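Local structure of hypothetical protein (Sebaldella termitidis, 4M1A) at residues Pro2-Arg7 against Ile58-Phe63. The protein is of unknown function but belongs to the DUF1904 family of the MIF clan and assembles as a trimer of alpha/beta subunits. Residues are numbered along the deposited sequence; the frame is centred on the assembly and turned at random.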
loop_
_atom_site.group_PDB
_atom_site.type_symbol
_atom_site.label_atom_id
_atom_site.label_comp_id
_atom_site.label_asym_id
_atom_site.label_seq_id
_atom_site.Cartn_x
_atom_site.Cartn_y
_atom_site.Cartn_z
ATOM N N PRO A 2 5.359 1.642 -14.768
ATOM C CA PRO A 2 4.231 1.594 -13.833
ATOM C C PRO A 2 4.112 0.291 -13.054
ATOM O O PRO A 2 4.508 -0.765 -13.523
ATOM C CB PRO A 2 2.989 1.778 -14.728
ATOM C CG PRO A 2 3.562 2.517 -15.917
ATOM C CD PRO A 2 4.858 1.848 -16.140
ATOM N N HIS A 3 3.531 0.413 -11.892
ATOM C CA HIS A 3 3.361 -0.717 -10.975
ATOM C C HIS A 3 1.910 -0.959 -10.678
ATOM O O HIS A 3 1.237 -0.088 -10.122
ATOM C CB HIS A 3 4.129 -0.470 -9.671
ATOM C CG HIS A 3 5.543 -0.113 -9.906
ATOM N ND1 HIS A 3 6.487 -1.033 -10.340
ATOM C CD2 HIS A 3 6.172 1.076 -9.845
ATOM C CE1 HIS A 3 7.631 -0.412 -10.533
ATOM N NE2 HIS A 3 7.469 0.869 -10.228
ATOM N N ILE A 4 1.391 -2.117 -11.094
ATOM C CA ILE A 4 -0.036 -2.395 -10.983
ATOM C C ILE A 4 -0.153 -3.417 -9.845
ATOM O O ILE A 4 0.582 -4.466 -9.848
ATOM C CB ILE A 4 -0.569 -3.096 -12.265
ATOM C CG1 ILE A 4 -0.471 -2.245 -13.557
ATOM C CG2 ILE A 4 -2.013 -3.465 -12.138
ATOM C CD1 ILE A 4 0.030 -0.921 -13.554
ATOM N N ARG A 5 -1.084 -3.184 -8.899
ATOM C CA ARG A 5 -1.359 -4.098 -7.838
ATOM C C ARG A 5 -2.785 -4.446 -7.749
ATOM O O ARG A 5 -3.637 -3.558 -7.785
ATOM C CB ARG A 5 -0.969 -3.488 -6.474
ATOM C CG ARG A 5 0.477 -3.112 -6.463
ATOM C CD ARG A 5 0.775 -2.299 -5.231
ATOM N NE ARG A 5 2.192 -1.933 -5.231
ATOM C CZ ARG A 5 2.753 -1.066 -4.386
ATOM N NH1 ARG A 5 2.035 -0.474 -3.425
ATOM N NH2 ARG A 5 4.043 -0.865 -4.497
ATOM N N VAL A 6 -3.057 -5.738 -7.590
ATOM C CA VAL A 6 -4.423 -6.222 -7.561
ATOM C C VAL A 6 -4.681 -6.939 -6.247
ATOM O O VAL A 6 -3.936 -7.839 -5.860
ATOM C CB VAL A 6 -4.728 -7.201 -8.753
ATOM C CG1 VAL A 6 -6.181 -7.581 -8.720
ATOM C CG2 VAL A 6 -4.444 -6.573 -10.128
ATOM N N ARG A 7 -5.787 -6.588 -5.609
ATOM C CA ARG A 7 -6.265 -7.274 -4.436
ATOM C C ARG A 7 -7.699 -7.620 -4.594
ATOM O O ARG A 7 -8.407 -7.070 -5.458
ATOM C CB ARG A 7 -6.149 -6.409 -3.186
ATOM C CG ARG A 7 -6.964 -5.152 -3.149
ATOM C CD ARG A 7 -6.572 -4.274 -1.954
ATOM N NE ARG A 7 -5.303 -3.634 -2.242
ATOM C CZ ARG A 7 -4.390 -3.406 -1.339
ATOM N NH1 ARG A 7 -4.677 -3.744 -0.097
ATOM N NH2 ARG A 7 -3.186 -2.887 -1.660
ATOM N N ILE A 58 -7.692 -2.333 -7.754
ATOM C CA ILE A 58 -6.512 -2.206 -8.527
ATOM C C ILE A 58 -5.880 -0.867 -8.302
ATOM O O ILE A 58 -6.555 0.198 -8.436
ATOM C CB ILE A 58 -6.754 -2.436 -10.038
ATOM C CG1 ILE A 58 -7.433 -3.742 -10.233
ATOM C CG2 ILE A 58 -5.412 -2.373 -10.845
ATOM C CD1 ILE A 58 -8.028 -3.930 -11.639
ATOM N N GLU A 59 -4.594 -0.894 -7.910
ATOM C CA GLU A 59 -3.806 0.348 -7.781
ATOM C C GLU A 59 -2.839 0.426 -8.939
ATOM O O GLU A 59 -2.248 -0.601 -9.311
ATOM C CB GLU A 59 -3.045 0.350 -6.451
ATOM C CG GLU A 59 -3.920 0.347 -5.254
ATOM C CD GLU A 59 -3.303 -0.130 -3.916
ATOM O OE1 GLU A 59 -2.590 -1.202 -3.883
ATOM O OE2 GLU A 59 -3.685 0.567 -2.893
ATOM N N VAL A 60 -2.677 1.608 -9.536
ATOM C CA VAL A 60 -1.709 1.850 -10.579
ATOM C C VAL A 60 -0.778 2.937 -10.036
ATOM O O VAL A 60 -1.198 4.100 -9.870
ATOM C CB VAL A 60 -2.388 2.359 -11.847
ATOM C CG1 VAL A 60 -1.372 2.710 -12.896
ATOM C CG2 VAL A 60 -3.349 1.267 -12.372
ATOM N N LEU A 61 0.455 2.577 -9.805
ATOM C CA LEU A 61 1.500 3.549 -9.399
ATOM C C LEU A 61 2.291 3.933 -10.609
ATOM O O LEU A 61 2.963 3.094 -11.237
ATOM C CB LEU A 61 2.422 2.943 -8.322
ATOM C CG LEU A 61 1.874 2.702 -6.931
ATOM C CD1 LEU A 61 0.862 1.576 -6.897
ATOM C CD2 LEU A 61 3.035 2.391 -5.964
ATOM N N TRP A 62 2.250 5.232 -10.983
ATOM C CA TRP A 62 2.928 5.666 -12.185
ATOM C C TRP A 62 3.260 7.149 -12.148
ATOM O O TRP A 62 2.740 7.895 -11.274
ATOM C CB TRP A 62 2.090 5.371 -13.429
ATOM C CG TRP A 62 0.795 6.114 -13.591
ATOM C CD1 TRP A 62 0.191 7.001 -12.746
ATOM C CD2 TRP A 62 0.013 6.096 -14.770
ATOM N NE1 TRP A 62 -0.962 7.512 -13.349
ATOM C CE2 TRP A 62 -1.086 6.938 -14.578
ATOM C CE3 TRP A 62 0.123 5.356 -15.977
ATOM C CZ2 TRP A 62 -2.082 7.125 -15.583
ATOM C CZ3 TRP A 62 -0.823 5.577 -16.958
ATOM C CH2 TRP A 62 -1.919 6.411 -16.741
ATOM N N PHE A 63 4.101 7.554 -13.088
ATOM C CA PHE A 63 4.268 8.985 -13.416
ATOM C C PHE A 63 2.982 9.383 -14.183
ATOM O O PHE A 63 2.630 8.779 -15.184
ATOM C CB PHE A 63 5.583 9.272 -14.164
ATOM C CG PHE A 63 6.805 8.897 -13.359
ATOM C CD1 PHE A 63 7.060 9.516 -12.178
ATOM C CD2 PHE A 63 7.673 7.919 -13.778
ATOM C CE1 PHE A 63 8.161 9.134 -11.409
ATOM C CE2 PHE A 63 8.791 7.569 -13.034
ATOM C CZ PHE A 63 9.015 8.155 -11.828
HETATM O O HOH W 1 -0.494 -1.019 -2.362
HETATM O O HOH W 2 -4.385 -3.120 -4.843
#
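H3 and R5 pair with L61 and E59 as hydrogen-bonded sites of an antiparallel ladder, the strand directions 166° apart; each pair exchanges two N-H···O bonds, and the straightest, L61 N to H3 O, is almost linear. The axes come within 4.7 Å at their closest approach. I4/V60 and V6/I58 are the non-hydrogen-bonded pairs between and beyond them.

Polar groups gather on the face carrying H3, R5, E59 and L61. From the strand end, R7 bends at chi3 (75°), which brings NH2 within 2.9 Å of E59 OE1 in a salt bridge. The bond lies on the syn side of the carboxylate but 33° out of its plane, and the guanidinium is turned steeply against the carboxylate. R5 NH1 and E59 OE1 of the same chain, 4.7 Å apart, are bridged by a water that donates to OE1. A second water accepts from R7 NE and, 2.8 Å from E59 OE1, can donate to it. L61 CD2 lies over one face of the R5 guanidinium, 3.7 Å from NH2. On the other face of the sheet packing is apolar: I4 CG2 meets I58 CG2 at 3.8 Å, and I4 CD1 touches V60 CG1.

R5 NH1 forms a salt bridge with E59 of the second subunit, while E59 OE2 receives R5 of the third; this polar face turned to other subunits, with a helix on the apolar face, is consistent with a trimeric MIF-clan fold. H3 is hydrogen-bonded to T37 and Y101. Within the mixed sheet, strands 3-7 and 56-62 lie between strands 37-47 and 89-95, and I58, V60 and W62 pack against helix 67-82.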